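Local structure of putative glycoside hydrolase (Parabacteroides distasonis ATCC 8503, 3GYC) at residues K74-Q79 / Y253-P258; Q80-P85 / L309-D314. The protein is a putative glycoside hydrolase of a cellulase-like family in the TIM-barrel clan that probably cleaves glycosidic bonds, its substrate not being established. All coordinates share one frame; numbering follows the deposited sequence.

Interaction 1 of 2, residues K74-Q79 / Y253-P258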
loop_
_atom_site.group_PDB
_atom_site.type_symbol
_atom_site.label_atom_id
_atom_site.label_comp_id
_atom_site.label_asym_id
_atom_site.label_seq_id
_atom_site.Cartn_x
_atom_site.Cartn_y
_atom_site.Cartn_z
ATOM N N LYS A 74 15.571 8.397 -10.342
ATOM C CA LYS A 74 14.936 8.648 -11.643
ATOM C C LYS A 74 13.449 8.557 -11.436
ATOM O O LYS A 74 13.008 7.739 -10.655
ATOM C CB LYS A 74 15.366 7.617 -12.675
ATOM C CG LYS A 74 16.859 7.605 -12.873
ATOM C CD LYS A 74 17.329 6.669 -14.000
ATOM C CE LYS A 74 17.349 5.218 -13.614
ATOM N NZ LYS A 74 18.125 4.453 -14.650
ATOM N N GLU A 75 12.659 9.373 -12.122
ATOM C CA GLU A 75 11.208 9.338 -11.887
ATOM C C GLU A 75 10.548 8.078 -12.463
ATOM O O GLU A 75 11.027 7.483 -13.445
ATOM C CB GLU A 75 10.510 10.632 -12.418
ATOM C CG GLU A 75 10.398 10.784 -13.953
ATOM C CD GLU A 75 11.672 11.255 -14.667
ATOM O OE1 GLU A 75 12.752 11.426 -14.023
ATOM O OE2 GLU A 75 11.586 11.487 -15.898
ATOM N N VAL A 76 9.481 7.652 -11.803
ATOM C CA VAL A 76 8.670 6.539 -12.277
ATOM C C VAL A 76 7.694 7.043 -13.350
ATOM O O VAL A 76 7.412 6.356 -14.341
ATOM C CB VAL A 76 7.834 5.909 -11.140
ATOM C CG1 VAL A 76 7.306 4.553 -11.603
ATOM C CG2 VAL A 76 8.664 5.743 -9.860
ATOM N N TRP A 77 7.224 8.275 -13.172
ATOM C CA TRP A 77 6.210 8.885 -14.059
ATOM C C TRP A 77 6.219 10.392 -13.904
ATOM O O TRP A 77 6.782 10.936 -12.951
ATOM C CB TRP A 77 4.794 8.421 -13.649
ATOM C CG TRP A 77 4.594 8.353 -12.164
ATOM C CD1 TRP A 77 4.724 9.361 -11.251
ATOM C CD2 TRP A 77 4.212 7.191 -11.417
ATOM N NE1 TRP A 77 4.462 8.891 -9.987
ATOM C CE2 TRP A 77 4.178 7.557 -10.054
ATOM C CE3 TRP A 77 3.939 5.874 -11.764
ATOM C CZ2 TRP A 77 3.846 6.643 -9.035
ATOM C CZ3 TRP A 77 3.611 4.978 -10.760
ATOM C CH2 TRP A 77 3.566 5.366 -9.413
ATOM N N ASN A 78 5.596 11.074 -14.839
ATOM C CA ASN A 78 5.376 12.486 -14.670
ATOM C C ASN A 78 3.866 12.780 -14.707
ATOM O O ASN A 78 3.445 13.913 -14.582
ATOM C CB ASN A 78 6.196 13.313 -15.669
ATOM C CG ASN A 78 5.766 13.125 -17.105
ATOM O OD1 ASN A 78 4.679 12.651 -17.410
ATOM N ND2 ASN A 78 6.619 13.552 -18.001
ATOM N N GLN A 79 3.059 11.742 -14.871
ATOM C CA GLN A 79 1.606 11.916 -14.954
ATOM C C GLN A 79 0.870 11.795 -13.620
ATOM O O GLN A 79 -0.282 12.211 -13.523
ATOM C CB GLN A 79 1.056 10.882 -15.940
ATOM C CG GLN A 79 1.546 11.146 -17.296
ATOM C CD GLN A 79 0.990 12.448 -17.803
ATOM O OE1 GLN A 79 -0.222 12.631 -17.813
ATOM N NE2 GLN A 79 1.852 13.319 -18.284
ATOM N N TYR A 253 -2.923 3.684 -17.935
ATOM C CA TYR A 253 -1.875 3.906 -16.960
ATOM C C TYR A 253 -0.587 4.512 -17.556
ATOM O O TYR A 253 0.492 4.310 -17.007
ATOM C CB TYR A 253 -1.537 2.619 -16.199
ATOM C CG TYR A 253 -2.701 1.880 -15.575
ATOM C CD1 TYR A 253 -3.414 0.950 -16.304
ATOM C CD2 TYR A 253 -3.030 2.052 -14.236
ATOM C CE1 TYR A 253 -4.441 0.227 -15.731
ATOM C CE2 TYR A 253 -4.060 1.342 -13.651
ATOM C CZ TYR A 253 -4.777 0.441 -14.410
ATOM O OH TYR A 253 -5.819 -0.289 -13.857
ATOM N N ASN A 254 -0.703 5.286 -18.626
ATOM C CA ASN A 254 0.480 5.869 -19.248
ATOM C C ASN A 254 1.268 6.725 -18.232
ATOM O O ASN A 254 0.706 7.549 -17.509
ATOM C CB ASN A 254 0.133 6.654 -20.502
ATOM C CG ASN A 254 1.338 6.856 -21.383
ATOM O OD1 ASN A 254 2.249 7.632 -21.058
ATOM N ND2 ASN A 254 1.380 6.124 -22.473
ATOM N N ARG A 255 2.562 6.465 -18.132
ATOM C CA ARG A 255 3.408 7.135 -17.140
ATOM C C ARG A 255 3.987 8.484 -17.543
ATOM O O ARG A 255 4.312 9.297 -16.662
ATOM C CB ARG A 255 4.554 6.202 -16.733
ATOM C CG ARG A 255 4.026 4.934 -16.128
ATOM C CD ARG A 255 5.065 4.105 -15.437
ATOM N NE ARG A 255 4.408 3.093 -14.611
ATOM C CZ ARG A 255 5.044 2.165 -13.891
ATOM N NH1 ARG A 255 6.369 2.104 -13.892
ATOM N NH2 ARG A 255 4.349 1.284 -13.169
ATOM N N PHE A 256 4.095 8.735 -18.848
ATOM C CA PHE A 256 4.736 9.949 -19.340
ATOM C C PHE A 256 3.961 10.802 -20.333
ATOM O O PHE A 256 4.426 11.866 -20.694
ATOM C CB PHE A 256 6.094 9.573 -19.944
ATOM C CG PHE A 256 7.025 9.056 -18.932
ATOM C CD1 PHE A 256 7.677 9.936 -18.074
ATOM C CD2 PHE A 256 7.170 7.707 -18.731
ATOM C CE1 PHE A 256 8.506 9.468 -17.115
ATOM C CE2 PHE A 256 7.986 7.236 -17.716
ATOM C CZ PHE A 256 8.649 8.110 -16.932
ATOM N N LEU A 257 2.824 10.333 -20.834
ATOM C CA LEU A 257 2.074 11.109 -21.790
ATOM C C LEU A 257 0.703 11.434 -21.247
ATOM O O LEU A 257 0.116 10.614 -20.531
ATOM C CB LEU A 257 1.958 10.396 -23.102
ATOM C CG LEU A 257 3.258 10.252 -23.897
ATOM C CD1 LEU A 257 2.931 9.335 -25.031
ATOM C CD2 LEU A 257 3.854 11.584 -24.372
ATOM N N PRO A 258 0.179 12.626 -21.608
ATOM C CA PRO A 258 -1.088 13.155 -21.043
ATOM C C PRO A 258 -2.394 12.617 -21.635
ATOM O O PRO A 258 -3.441 12.855 -21.080
ATOM C CB PRO A 258 -0.976 14.665 -21.293
ATOM C CG PRO A 258 -0.059 14.785 -22.465
ATOM C CD PRO A 258 0.906 13.647 -22.388
HETATM O O HOH W 1 8.451 4.183 -15.143
#

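Interaction 2 of 2, residues Q80-P85 / L309-D314. With EDO (1,2-ethanediol), chain D.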
loop_
_atom_site.group_PDB
_atom_site.type_symbol
_atom_site.label_atom_id
_atom_site.label_comp_id
_atom_site.label_asym_id
_atom_site.label_seq_id
_atom_site.Cartn_x
_atom_site.Cartn_y
_atom_site.Cartn_z
ATOM N N GLN A 80 1.526 11.250 -12.598
ATOM C CA GLN A 80 0.879 11.090 -11.268
ATOM C C GLN A 80 1.497 11.970 -10.208
ATOM O O GLN A 80 2.657 12.400 -10.351
ATOM C CB GLN A 80 0.945 9.638 -10.805
ATOM C CG GLN A 80 0.542 8.639 -11.805
ATOM C CD GLN A 80 -0.880 8.840 -12.325
ATOM O OE1 GLN A 80 -1.721 9.382 -11.630
ATOM N NE2 GLN A 80 -1.127 8.425 -13.559
ATOM N N ASP A 81 0.769 12.168 -9.098
ATOM C CA ASP A 81 1.256 13.019 -7.988
ATOM C C ASP A 81 1.812 12.272 -6.742
ATOM O O ASP A 81 1.949 12.858 -5.665
ATOM C CB ASP A 81 0.165 14.065 -7.576
ATOM C CG ASP A 81 0.016 15.221 -8.615
ATOM O OD1 ASP A 81 0.943 15.415 -9.471
ATOM O OD2 ASP A 81 -1.035 15.920 -8.568
ATOM N N TRP A 82 2.097 10.982 -6.884
ATOM C CA TRP A 82 2.800 10.250 -5.855
ATOM C C TRP A 82 4.270 10.442 -6.193
ATOM O O TRP A 82 4.683 10.325 -7.348
ATOM C CB TRP A 82 2.493 8.778 -5.844
ATOM C CG TRP A 82 1.105 8.484 -5.547
ATOM C CD1 TRP A 82 0.466 8.637 -4.349
ATOM C CD2 TRP A 82 0.134 7.994 -6.473
ATOM N NE1 TRP A 82 -0.855 8.261 -4.477
ATOM C CE2 TRP A 82 -1.079 7.866 -5.769
ATOM C CE3 TRP A 82 0.172 7.630 -7.830
ATOM C CZ2 TRP A 82 -2.230 7.363 -6.359
ATOM C CZ3 TRP A 82 -0.990 7.147 -8.418
ATOM C CH2 TRP A 82 -2.168 7.019 -7.684
ATOM N N GLY A 83 5.059 10.729 -5.186
ATOM C CA GLY A 83 6.484 10.901 -5.412
ATOM C C GLY A 83 6.891 12.001 -6.378
ATOM O O GLY A 83 6.212 13.005 -6.531
ATOM N N SER A 84 7.987 11.768 -7.106
ATOM C CA SER A 84 8.614 12.792 -7.927
ATOM C C SER A 84 8.309 12.704 -9.420
ATOM O O SER A 84 8.486 11.640 -10.014
ATOM C CB SER A 84 10.171 12.676 -7.753
ATOM O OG SER A 84 10.562 12.748 -6.400
ATOM N N PRO A 85 7.954 13.835 -10.059
ATOM C CA PRO A 85 7.652 13.852 -11.476
ATOM C C PRO A 85 8.890 14.049 -12.330
ATOM O O PRO A 85 8.768 14.194 -13.533
ATOM C CB PRO A 85 6.754 15.088 -11.625
ATOM C CG PRO A 85 7.337 16.065 -10.607
ATOM C CD PRO A 85 7.685 15.147 -9.433
ATOM N N LEU A 309 -10.918 4.533 -8.402
ATOM C CA LEU A 309 -10.011 4.668 -9.520
ATOM C C LEU A 309 -8.611 4.436 -9.006
ATOM O O LEU A 309 -8.282 4.788 -7.860
ATOM C CB LEU A 309 -10.136 6.051 -10.197
ATOM C CG LEU A 309 -11.019 6.087 -11.447
ATOM C CD1 LEU A 309 -12.472 5.811 -11.147
ATOM C CD2 LEU A 309 -10.877 7.411 -12.205
ATOM N N VAL A 310 -7.766 3.856 -9.851
ATOM C CA VAL A 310 -6.385 3.620 -9.457
ATOM C C VAL A 310 -5.563 4.943 -9.465
ATOM O O VAL A 310 -4.884 5.269 -8.483
ATOM C CB VAL A 310 -5.708 2.550 -10.365
ATOM C CG1 VAL A 310 -4.267 2.296 -9.935
ATOM C CG2 VAL A 310 -6.499 1.275 -10.300
ATOM N N ASP A 311 -5.673 5.699 -10.548
ATOM C CA ASP A 311 -4.932 6.965 -10.734
ATOM C C ASP A 311 -5.919 8.139 -10.793
ATOM O O ASP A 311 -6.941 8.083 -11.480
ATOM C CB ASP A 311 -4.178 6.910 -12.059
ATOM C CG ASP A 311 -3.093 5.838 -12.093
ATOM O OD1 ASP A 311 -2.708 5.393 -11.018
ATOM O OD2 ASP A 311 -2.602 5.491 -13.221
ATOM N N TYR A 312 -5.630 9.191 -10.050
ATOM C CA TYR A 312 -6.440 10.390 -10.047
ATOM C C TYR A 312 -5.581 11.465 -9.481
ATOM O O TYR A 312 -4.572 11.175 -8.871
ATOM C CB TYR A 312 -7.676 10.238 -9.136
ATOM C CG TYR A 312 -8.911 10.989 -9.681
ATOM C CD1 TYR A 312 -9.478 10.620 -10.900
ATOM C CD2 TYR A 312 -9.524 12.021 -8.966
ATOM C CE1 TYR A 312 -10.650 11.228 -11.409
ATOM C CE2 TYR A 312 -10.705 12.661 -9.470
ATOM C CZ TYR A 312 -11.256 12.263 -10.722
ATOM O OH TYR A 312 -12.427 12.850 -11.241
ATOM N N LYS A 313 -5.952 12.707 -9.704
ATOM C CA LYS A 313 -5.164 13.826 -9.199
ATOM C C LYS A 313 -5.993 15.090 -9.238
ATOM O O LYS A 313 -7.017 15.137 -9.886
ATOM C CB LYS A 313 -3.890 14.040 -10.049
ATOM C CG LYS A 313 -4.116 14.308 -11.518
ATOM C CD LYS A 313 -2.802 14.175 -12.309
ATOM C CE LYS A 313 -2.956 14.432 -13.783
ATOM N NZ LYS A 313 -1.642 14.315 -14.509
ATOM N N ASP A 314 -5.536 16.103 -8.514
ATOM C CA ASP A 314 -6.105 17.438 -8.606
ATOM C C ASP A 314 -5.842 17.939 -10.031
ATOM O O ASP A 314 -4.696 18.003 -10.464
ATOM C CB ASP A 314 -5.419 18.364 -7.620
ATOM C CG ASP A 314 -5.727 18.022 -6.175
ATOM O OD1 ASP A 314 -6.824 17.471 -5.878
ATOM O OD2 ASP A 314 -4.867 18.371 -5.313
HETATM C C1 EDO D . 3.989 18.665 -9.168
HETATM O O1 EDO D . 3.382 18.732 -7.864
HETATM C C2 EDO D . 3.683 17.338 -9.801
HETATM O O2 EDO D . 3.794 16.223 -8.897
HETATM O O HOH W 2 -1.697 10.921 -9.260
HETATM O O HOH W 3 -3.092 15.954 -6.908
HETATM O O HOH W 4 -2.141 17.867 -9.898
#

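Interaction 1 of 2, residues K74-Q79 / Y253-P258
Two backbone N-H groups grip the carbonyl oxygen of Arg255. Asn78 N approaches nearly along the C=O axis at 2.9 Å from Arg255 O, whereas Gln79 N, 3.3 Å from the same oxygen, comes from above the carbonyl plane and makes the longer, more bent bond. The pair joins two surface loops of a TIM-barrel chain, one between the antiparallel strands 71-73 and 88-90, the other between helices 240-249 and 259-273. The second loop turns back on itself through an Asx turn: Asn254 OD1 accepts from the backbone N of both Phe256 and Leu257.

The Arg255 chain runs extended from CG to NE, with CD 3.4 Å from Val76 O. Val76 CG1 and the six-membered rim of the Trp77 indole (CE3, CZ3) lie over a guanidinium face, the indole edge-on at 88° with Arg255 NE near its plane. A water in the guanidinium plane bridges Val76 O and Arg255 NH1. Phe256 lays its ring over the Trp77 backbone, and Trp77 CA sits above the ring face in a CH-pi contact, 4.2 Å from its centroid. Asn78 ND2 meets the edge of that ring. With CG between the backbone N and the carbonyl carbon (chi1 67°), Asn78 brings OD1 to 3.3 Å from Phe256 CA. The bent Gln79 chain passes along the carbonyl of Leu257, and its NE2 donates to Asn78 OD1 at 3.0 Å, from above the plane of the Asn78 side-chain carbonyl.

Interaction 2 of 2, residues Q80-P85 / L309-D314
Gln80 carries CG anti to the carbonyl carbon, beside the backbone N (chi1 -48°), Asp311 places CG likewise, and the bend of Gln80 at chi2 (-58°) lays its amide across the carboxylate, the two planes 37° apart. Gln80 NE2 comes within 3.3 Å of Asp311 OD2, but the angle is too poor for a hydrogen bond; Asp311 OD2 is bonded instead to Tyr251 OH, and Gln80 OE1 to Tyr261 OH. Water carries the polar link. One molecule donates to Gln80 OE1 and Tyr312 O and accepts from Asp81 N, joining both backbones. Two more donate to Asp81 OD2, each at 2.6 Å, and connect it to Asp314 N and Asp314 O, while Asp81 OD1 accepts from a bound 1,2-ethanediol. The Trp82 indole points its six-membered edge at the other loop, CH2 lying 3.3 Å from Val310 O and CZ3 3.6 Å from Asp311 OD1, which is in the ring plane. This largely buried contact joins the loop after strand 71-73 to a beta-alpha loop of the TIM barrel, which follows parallel strand 301-303; Trp82 rests on strand 17-23, Tyr312 on helix 321-337, and Leu309 packs against helix 240-249.

How the interactions relate
Residues 74-79 and 80-85 are consecutive pieces of the loop between strands 71-73 and 88-90, so interactions 1 and 2 tie that one excursion to two separate loops of the chain. Their centres lie 9 Å apart, interaction 1 at the surface and interaction 2 deeper. Two probable hydrogen bonds couple them: Lys313 NZ reaches Gln79 O at 2.7 Å, and Trp77 NE1 lies 3.0 Å from Trp82 O. Packing adds to this, with Glu75 CB 3.3 Å from Ser84 O. Val76 and Asp81 each lie near a different 1,2-ethanediol, probably from the crystallisation liquor. Loops that follow barrel strands lie at the end where TIM-barrel active sites are found, but no catalytic residue is identified among these segments.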